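Local coordinates for adhesion G-protein coupled receptor G6 (Danio rerio, PDB 6V55), which is an adhesion G-protein coupled receptor that probably functions in myelination, with a calcium-binding, glycosylated extracellular region, at residues A[648-659]-A[707-718]. Sequence-based numbering, arbitrary orientation.
Sequences LAVVTLPPTLLQ and IKNLQDPVRIEI. With NAG (2-acetamido-2-deoxy-beta-D-glucopyranose), chain D.
V650 and E717 form a reciprocal pair of backbone hydrogen bonds, V650 N to E717 O at 2.7 Å and E717 N to V650 O at the same length, and T652 repeats the pairing with R715, where the return bond from R715 N is more bent (143°). On the sheet face of V650 and T652, R715 NH1 bridges to E717 OE1 at 2.9 Å, and R760 shares that carboxylate oxygen; extended side chains, with CG anti to the backbone N in both (chi1 -160° in R715, 163° in E717), run the two charges out over this face. Beyond the strands, the T656 and D712 side chains cross at about a right angle and OG1 donates to OD1; the modelled 2.4 Å is implausibly short, so the exact length is doubtful. A water bridges the same two residues, donating to T656 O and accepting from D712 N. Further out, Q659 NE2 reaches Q711 OE1 at 3.1 Å, with the acceptor in the plane of the Q659 amide while the donor stands above the Q711 carbonyl plane; an alanine here would probably leave Q711 OE1 without this donor and its amide freer to turn. Q659 NE2 also lies 3.4 Å from O5 of the N-linked sugar. Strands 649-653 and 714-718 are the central antiparallel neighbours of a six-stranded sheet, consistent with the GAIN fold that carries the GPS motif in this receptor family, with strand 760-765 on the far side of 714-718. The opposite face is apolar: I716 CD1 sits 3.7 Å from V651 CG2, V714 CG1 meets L653 CD2, and V698 and F674 of the facing sheet pack against V651. P654 CG then rests on D712 O, and at the end of the type I turn P654-L657, L657 CD1 meets L710 CD2 at 3.8 Å, while I707 CD1 lies against L657 CG and L658 CD2.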
ATOM      1  N   LEU A 648      31.604  30.722  -9.836  1.00 36.58           N
ATOM      2  CA  LEU A 648      30.924  30.503 -11.107  1.00 34.27           C
ATOM      3  C   LEU A 648      30.464  31.801 -11.754  1.00 32.18           C
ATOM      4  O   LEU A 648      30.341  31.857 -12.988  1.00 30.72           O
ATOM      5  CB  LEU A 648      29.716  29.583 -10.905  1.00 31.48           C
ATOM      6  CG  LEU A 648      29.976  28.328 -10.060  1.00 27.59           C
ATOM      7  CD1 LEU A 648      28.686  27.558  -9.860  1.00 22.31           C
ATOM      8  CD2 LEU A 648      31.040  27.454 -10.712  1.00 28.67           C
ATOM      9  N   ALA A 649      30.210  32.836 -10.953  1.00 28.23           N
ATOM     10  CA  ALA A 649      29.889  34.158 -11.475  1.00 21.70           C
ATOM     11  C   ALA A 649      30.412  35.214 -10.511  1.00 22.42           C
ATOM     12  O   ALA A 649      30.185  35.116  -9.299  1.00 23.43           O
ATOM     13  CB  ALA A 649      28.389  34.316 -11.688  1.00 19.62           C
ATOM     14  N   VAL A 650      31.161  36.189 -11.036  1.00 20.79           N
ATOM     15  CA  VAL A 650      31.640  37.332 -10.265  1.00 22.75           C
ATOM     16  C   VAL A 650      31.115  38.594 -10.930  1.00 29.56           C
ATOM     17  O   VAL A 650      31.216  38.741 -12.156  1.00 32.23           O
ATOM     18  CB  VAL A 650      33.177  37.392 -10.182  1.00 25.16           C
ATOM     19  CG1 VAL A 650      33.629  38.425  -9.142  1.00 20.17           C
ATOM     20  CG2 VAL A 650      33.780  36.039  -9.877  1.00 31.79           C
ATOM     21  N   VAL A 651      30.555  39.501 -10.128  1.00 27.72           N
ATOM     22  CA  VAL A 651      30.087  40.800 -10.594  1.00 22.43           C
ATOM     23  C   VAL A 651      30.788  41.863  -9.764  1.00 27.76           C
ATOM     24  O   VAL A 651      30.637  41.898  -8.538  1.00 33.24           O
ATOM     25  CB  VAL A 651      28.562  40.936 -10.480  1.00 17.74           C
ATOM     26  CG1 VAL A 651      28.124  42.359 -10.813  1.00 15.80           C
ATOM     27  CG2 VAL A 651      27.861  39.929 -11.383  1.00 20.82           C
ATOM     28  N   THR A 652      31.554  42.723 -10.421  1.00 31.30           N
ATOM     29  CA  THR A 652      32.268  43.806  -9.761  1.00 30.89           C
ATOM     30  C   THR A 652      31.687  45.133 -10.216  1.00 27.27           C
ATOM     31  O   THR A 652      31.711  45.445 -11.413  1.00 28.22           O
ATOM     32  CB  THR A 652      33.760  43.751 -10.070  1.00 29.95           C
ATOM     33  OG1 THR A 652      34.317  42.577  -9.464  1.00 34.36           O
ATOM     34  CG2 THR A 652      34.450  44.991  -9.520  1.00 25.69           C
ATOM     35  N   LEU A 653      31.164  45.895  -9.272  1.00 23.72           N
ATOM     36  CA  LEU A 653      30.611  47.204  -9.579  1.00 22.97           C
ATOM     37  C   LEU A 653      31.679  48.268  -9.347  1.00 28.71           C
ATOM     38  O   LEU A 653      32.287  48.291  -8.269  1.00 30.78           O
ATOM     39  CB  LEU A 653      29.386  47.488  -8.714  1.00 22.93           C
ATOM     40  CG  LEU A 653      28.383  46.328  -8.567  1.00 23.18           C
ATOM     41  CD1 LEU A 653      27.332  46.600  -7.501  1.00 19.88           C
ATOM     42  CD2 LEU A 653      27.719  46.020  -9.894  1.00 20.97           C
ATOM     43  N   PRO A 654      31.928  49.151 -10.324  1.00 29.50           N
ATOM     44  CA  PRO A 654      32.983  50.180 -10.190  1.00 28.11           C
ATOM     45  C   PRO A 654      32.618  51.220  -9.143  1.00 31.24           C
ATOM     46  O   PRO A 654      31.442  51.330  -8.759  1.00 34.97           O
ATOM     47  CB  PRO A 654      33.023  50.797 -11.595  1.00 27.33           C
ATOM     48  CG  PRO A 654      31.659  50.631 -12.099  1.00 22.93           C
ATOM     49  CD  PRO A 654      31.224  49.278 -11.611  1.00 25.25           C
ATOM     50  N   PRO A 655      33.592  51.976  -8.617  1.00 30.33           N
ATOM     51  CA  PRO A 655      33.255  52.993  -7.603  1.00 30.33           C
ATOM     52  C   PRO A 655      32.487  54.181  -8.154  1.00 35.80           C
ATOM     53  O   PRO A 655      31.794  54.857  -7.379  1.00 37.80           O
ATOM     54  CB  PRO A 655      34.626  53.426  -7.067  1.00 31.21           C
ATOM     55  CG  PRO A 655      35.544  52.299  -7.410  1.00 31.23           C
ATOM     56  CD  PRO A 655      35.051  51.776  -8.712  1.00 32.25           C
ATOM     57  N   THR A 656      32.576  54.430  -9.463  1.00 37.73           N
ATOM     58  CA  THR A 656      31.868  55.496 -10.172  1.00 37.91           C
ATOM     59  C   THR A 656      30.521  55.049 -10.726  1.00 39.00           C
ATOM     60  O   THR A 656      30.103  55.557 -11.776  1.00 39.03           O
ATOM     61  CB  THR A 656      32.752  56.012 -11.302  1.00 37.45           C
ATOM     62  OG1 THR A 656      33.079  54.920 -12.176  1.00 40.77           O
ATOM     63  CG2 THR A 656      34.025  56.607 -10.751  1.00 33.22           C
ATOM     64  N   LEU A 657      29.835  54.099 -10.068  1.00 37.68           N
ATOM     65  CA  LEU A 657      28.593  53.549 -10.612  1.00 35.68           C
ATOM     66  C   LEU A 657      27.450  54.553 -10.503  1.00 33.94           C
ATOM     67  O   LEU A 657      26.651  54.691 -11.438  1.00 35.60           O
ATOM     68  CB  LEU A 657      28.225  52.241  -9.894  1.00 34.14           C
ATOM     69  CG  LEU A 657      26.853  51.620 -10.212  1.00 28.81           C
ATOM     70  CD1 LEU A 657      26.872  50.886 -11.538  1.00 29.56           C
ATOM     71  CD2 LEU A 657      26.375  50.710  -9.122  1.00 23.18           C
ATOM     72  N   LEU A 658      27.395  55.299  -9.401  1.00 29.88           N
ATOM     73  CA  LEU A 658      26.332  56.263  -9.173  1.00 27.91           C
ATOM     74  C   LEU A 658      26.739  57.689  -9.522  1.00 30.75           C
ATOM     75  O   LEU A 658      26.078  58.635  -9.082  1.00 32.55           O
ATOM     76  CB  LEU A 658      25.880  56.192  -7.720  1.00 26.68           C
ATOM     77  CG  LEU A 658      25.818  54.785  -7.128  1.00 22.08           C
ATOM     78  CD1 LEU A 658      25.707  54.854  -5.602  1.00 18.77           C
ATOM     79  CD2 LEU A 658      24.657  54.010  -7.735  1.00 16.93           C
ATOM     80  N   GLN A 659      27.806  57.859 -10.303  1.00 31.06           N
ATOM     81  CA  GLN A 659      28.412  59.175 -10.509  1.00 34.31           C
ATOM     82  C   GLN A 659      27.562  60.063 -11.419  1.00 34.99           C
ATOM     83  O   GLN A 659      27.342  61.244 -11.118  1.00 32.77           O
ATOM     84  CB  GLN A 659      29.826  58.992 -11.072  1.00 38.67           C
ATOM     85  CG  GLN A 659      30.369  60.120 -11.949  1.00 47.11           C
ATOM     86  CD  GLN A 659      31.677  59.740 -12.645  1.00 51.16           C
ATOM     87  OE1 GLN A 659      32.684  59.482 -11.985  1.00 52.55           O
ATOM     88  NE2 GLN A 659      31.670  59.725 -13.980  1.00 50.20           N
ATOM     89  N   ILE A 707      20.944  51.535 -14.692  1.00 20.79           N
ATOM     90  CA  ILE A 707      21.955  52.582 -14.794  1.00 19.23           C
ATOM     91  C   ILE A 707      22.666  52.389 -16.116  1.00 22.65           C
ATOM     92  O   ILE A 707      23.200  51.311 -16.356  1.00 21.87           O
ATOM     93  CB  ILE A 707      22.955  52.503 -13.639  1.00 19.90           C
ATOM     94  CG1 ILE A 707      22.233  52.606 -12.289  1.00 20.11           C
ATOM     95  CG2 ILE A 707      24.018  53.562 -13.835  1.00 23.14           C
ATOM     96  CD1 ILE A 707      23.179  52.831 -11.120  1.00 23.00           C
ATOM     97  N   LYS A 708      22.667  53.414 -16.976  1.00 24.76           N
ATOM     98  CA  LYS A 708      23.130  53.277 -18.348  1.00 21.97           C
ATOM     99  C   LYS A 708      24.330  54.176 -18.589  1.00 25.64           C
ATOM    100  O   LYS A 708      24.554  55.139 -17.838  1.00 25.61           O
ATOM    101  CB  LYS A 708      22.033  53.622 -19.355  1.00 20.25           C
ATOM    102  CG  LYS A 708      20.914  52.616 -19.364  1.00 25.82           C
ATOM    103  CD  LYS A 708      19.911  52.855 -20.482  1.00 34.33           C
ATOM    104  CE  LYS A 708      18.741  51.876 -20.346  1.00 37.78           C
ATOM    105  NZ  LYS A 708      17.614  52.158 -21.291  1.00 41.56           N
ATOM    106  N   ASN A 709      25.097  53.819 -19.645  1.00 27.09           N
ATOM    107  CA  ASN A 709      26.183  54.636 -20.214  1.00 34.72           C
ATOM    108  C   ASN A 709      27.239  55.018 -19.179  1.00 34.82           C
ATOM    109  O   ASN A 709      27.553  56.196 -19.002  1.00 34.53           O
ATOM    110  CB  ASN A 709      25.637  55.892 -20.913  1.00 38.74           C
ATOM    111  CG  ASN A 709      25.003  55.586 -22.294  1.00 47.30           C
ATOM    112  OD1 ASN A 709      25.642  55.003 -23.184  1.00 51.02           O
ATOM    113  ND2 ASN A 709      23.754  56.002 -22.474  1.00 49.02           N
ATOM    114  N   LEU A 710      27.743  54.014 -18.465  1.00 34.24           N
ATOM    115  CA  LEU A 710      28.733  54.262 -17.424  1.00 35.91           C
ATOM    116  C   LEU A 710      30.082  54.651 -18.038  1.00 38.26           C
ATOM    117  O   LEU A 710      30.400  54.306 -19.182  1.00 40.17           O
ATOM    118  CB  LEU A 710      28.895  53.027 -16.528  1.00 31.13           C
ATOM    119  CG  LEU A 710      27.714  52.555 -15.676  1.00 26.28           C
ATOM    120  CD1 LEU A 710      27.765  51.049 -15.488  1.00 19.29           C
ATOM    121  CD2 LEU A 710      27.731  53.263 -14.323  1.00 27.01           C
ATOM    122  N   GLN A 711      30.875  55.402 -17.273  1.00 37.84           N
ATOM    123  CA  GLN A 711      32.202  55.777 -17.750  1.00 41.84           C
ATOM    124  C   GLN A 711      33.233  54.694 -17.438  1.00 41.79           C
ATOM    125  O   GLN A 711      34.183  54.501 -18.210  1.00 42.37           O
ATOM    126  CB  GLN A 711      32.606  57.123 -17.139  1.00 48.52           C
ATOM    127  CG  GLN A 711      33.955  57.706 -17.587  1.00 54.97           C
ATOM    128  CD  GLN A 711      34.654  58.439 -16.454  1.00 57.85           C
ATOM    129  OE1 GLN A 711      34.111  59.396 -15.897  1.00 58.16           O
ATOM    130  NE2 GLN A 711      35.840  57.958 -16.073  1.00 59.56           N
ATOM    131  N   ASP A 712      33.056  53.974 -16.322  1.00 41.24           N
ATOM    132  CA  ASP A 712      33.835  52.787 -15.981  1.00 40.41           C
ATOM    133  C   ASP A 712      32.916  51.583 -15.925  1.00 38.32           C
ATOM    134  O   ASP A 712      31.884  51.635 -15.241  1.00 35.06           O
ATOM    135  CB  ASP A 712      34.546  52.939 -14.636  1.00 41.65           C
ATOM    136  CG  ASP A 712      35.305  54.224 -14.531  1.00 46.51           C
ATOM    137  OD1 ASP A 712      35.137  54.906 -13.496  1.00 49.67           O
ATOM    138  OD2 ASP A 712      36.052  54.559 -15.483  1.00 46.72           O
ATOM    139  N   PRO A 713      33.261  50.485 -16.585  1.00 35.42           N
ATOM    140  CA  PRO A 713      32.298  49.399 -16.778  1.00 32.44           C
ATOM    141  C   PRO A 713      32.108  48.535 -15.535  1.00 34.08           C
ATOM    142  O   PRO A 713      32.865  48.598 -14.569  1.00 38.82           O
ATOM    143  CB  PRO A 713      32.925  48.585 -17.910  1.00 32.40           C
ATOM    144  CG  PRO A 713      34.404  48.803 -17.735  1.00 31.77           C
ATOM    145  CD  PRO A 713      34.553  50.211 -17.242  1.00 32.66           C
ATOM    146  N   VAL A 714      31.034  47.747 -15.578  1.00 30.42           N
ATOM    147  CA  VAL A 714      30.820  46.648 -14.648  1.00 28.30           C
ATOM    148  C   VAL A 714      31.631  45.457 -15.127  1.00 30.25           C
ATOM    149  O   VAL A 714      31.513  45.043 -16.286  1.00 31.88           O
ATOM    150  CB  VAL A 714      29.330  46.290 -14.572  1.00 24.49           C
ATOM    151  CG1 VAL A 714      29.065  45.355 -13.423  1.00 24.72           C
ATOM    152  CG2 VAL A 714      28.510  47.537 -14.406  1.00 23.66           C
ATOM    153  N   ARG A 715      32.449  44.894 -14.247  1.00 28.40           N
ATOM    154  CA  ARG A 715      33.180  43.676 -14.580  1.00 30.71           C
ATOM    155  C   ARG A 715      32.280  42.487 -14.257  1.00 30.35           C
ATOM    156  O   ARG A 715      32.022  42.195 -13.086  1.00 34.05           O
ATOM    157  CB  ARG A 715      34.502  43.611 -13.817  1.00 33.45           C
ATOM    158  CG  ARG A 715      35.544  42.663 -14.406  1.00 35.84           C
ATOM    159  CD  ARG A 715      36.584  42.354 -13.354  1.00 40.82           C
ATOM    160  NE  ARG A 715      37.608  41.408 -13.789  1.00 48.76           N
ATOM    161  CZ  ARG A 715      37.614  40.108 -13.486  1.00 53.07           C
ATOM    162  NH1 ARG A 715      36.643  39.576 -12.743  1.00 48.03           N
ATOM    163  NH2 ARG A 715      38.608  39.338 -13.922  1.00 58.31           N
ATOM    164  N   ILE A 716      31.779  41.818 -15.292  1.00 26.88           N
ATOM    165  CA  ILE A 716      30.970  40.612 -15.141  1.00 25.61           C
ATOM    166  C   ILE A 716      31.806  39.436 -15.617  1.00 31.11           C
ATOM    167  O   ILE A 716      32.152  39.354 -16.801  1.00 37.01           O
ATOM    168  CB  ILE A 716      29.663  40.691 -15.948  1.00 23.69           C
ATOM    169  CG1 ILE A 716      28.906  41.999 -15.670  1.00 23.50           C
ATOM    170  CG2 ILE A 716      28.820  39.413 -15.775  1.00 17.61           C
ATOM    171  CD1 ILE A 716      27.966  41.946 -14.524  1.00 22.93           C
ATOM    172  N   GLU A 717      32.131  38.529 -14.708  1.00 31.11           N
ATOM    173  CA  GLU A 717      32.883  37.324 -15.046  1.00 36.39           C
ATOM    174  C   GLU A 717      31.967  36.138 -14.823  1.00 30.87           C
ATOM    175  O   GLU A 717      31.444  35.972 -13.721  1.00 30.15           O
ATOM    176  CB  GLU A 717      34.152  37.195 -14.191  1.00 45.01           C
ATOM    177  CG  GLU A 717      34.779  35.788 -14.167  1.00 51.99           C
ATOM    178  CD  GLU A 717      35.909  35.651 -13.146  1.00 60.33           C
ATOM    179  OE1 GLU A 717      36.660  36.642 -12.945  1.00 63.89           O
ATOM    180  OE2 GLU A 717      36.041  34.553 -12.544  1.00 61.37           O
ATOM    181  N   ILE A 718      31.728  35.342 -15.865  1.00 27.19           N
ATOM    182  CA  ILE A 718      30.921  34.132 -15.726  1.00 29.38           C
ATOM    183  C   ILE A 718      31.746  32.935 -16.175  1.00 34.38           C
ATOM    184  O   ILE A 718      32.445  32.995 -17.193  1.00 37.34           O
ATOM    185  CB  ILE A 718      29.584  34.179 -16.507  1.00 26.11           C
ATOM    186  CG1 ILE A 718      28.991  35.583 -16.564  1.00 20.78           C
ATOM    187  CG2 ILE A 718      28.571  33.291 -15.824  1.00 26.52           C
ATOM    188  CD1 ILE A 718      27.841  35.709 -17.491  1.00 20.30           C
TER
HETATM  189  C1  NAG D 902      29.660  61.598 -16.130  1.00 41.70           C
HETATM  190  C2  NAG D 902      29.749  62.053 -17.601  1.00 43.42           C
HETATM  191  C3  NAG D 902      31.205  62.405 -17.975  1.00 45.24           C
HETATM  192  C4  NAG D 902      31.820  63.388 -16.983  1.00 49.05           C
HETATM  193  C5  NAG D 902      31.720  62.837 -15.565  1.00 51.55           C
HETATM  194  C6  NAG D 902      32.271  63.786 -14.518  1.00 53.38           C
HETATM  195  C7  NAG D 902      27.939  60.981 -18.886  1.00 45.66           C
HETATM  196  C8  NAG D 902      27.578  59.866 -19.822  1.00 46.33           C
HETATM  197  N2  NAG D 902      29.221  61.033 -18.496  1.00 42.39           N
HETATM  198  O3  NAG D 902      31.239  62.986 -19.275  1.00 44.83           O
HETATM  199  O4  NAG D 902      33.182  63.652 -17.308  1.00 52.33           O
HETATM  200  O5  NAG D 902      30.337  62.594 -15.252  1.00 52.15           O
HETATM  201  O6  NAG D 902      31.267  64.446 -13.757  1.00 52.38           O
HETATM  202  O7  NAG D 902      27.102  61.784 -18.484  1.00 47.43           O
HETATM  203  O   HOH W   1      30.935  54.857 -14.128  1.00 30.13           O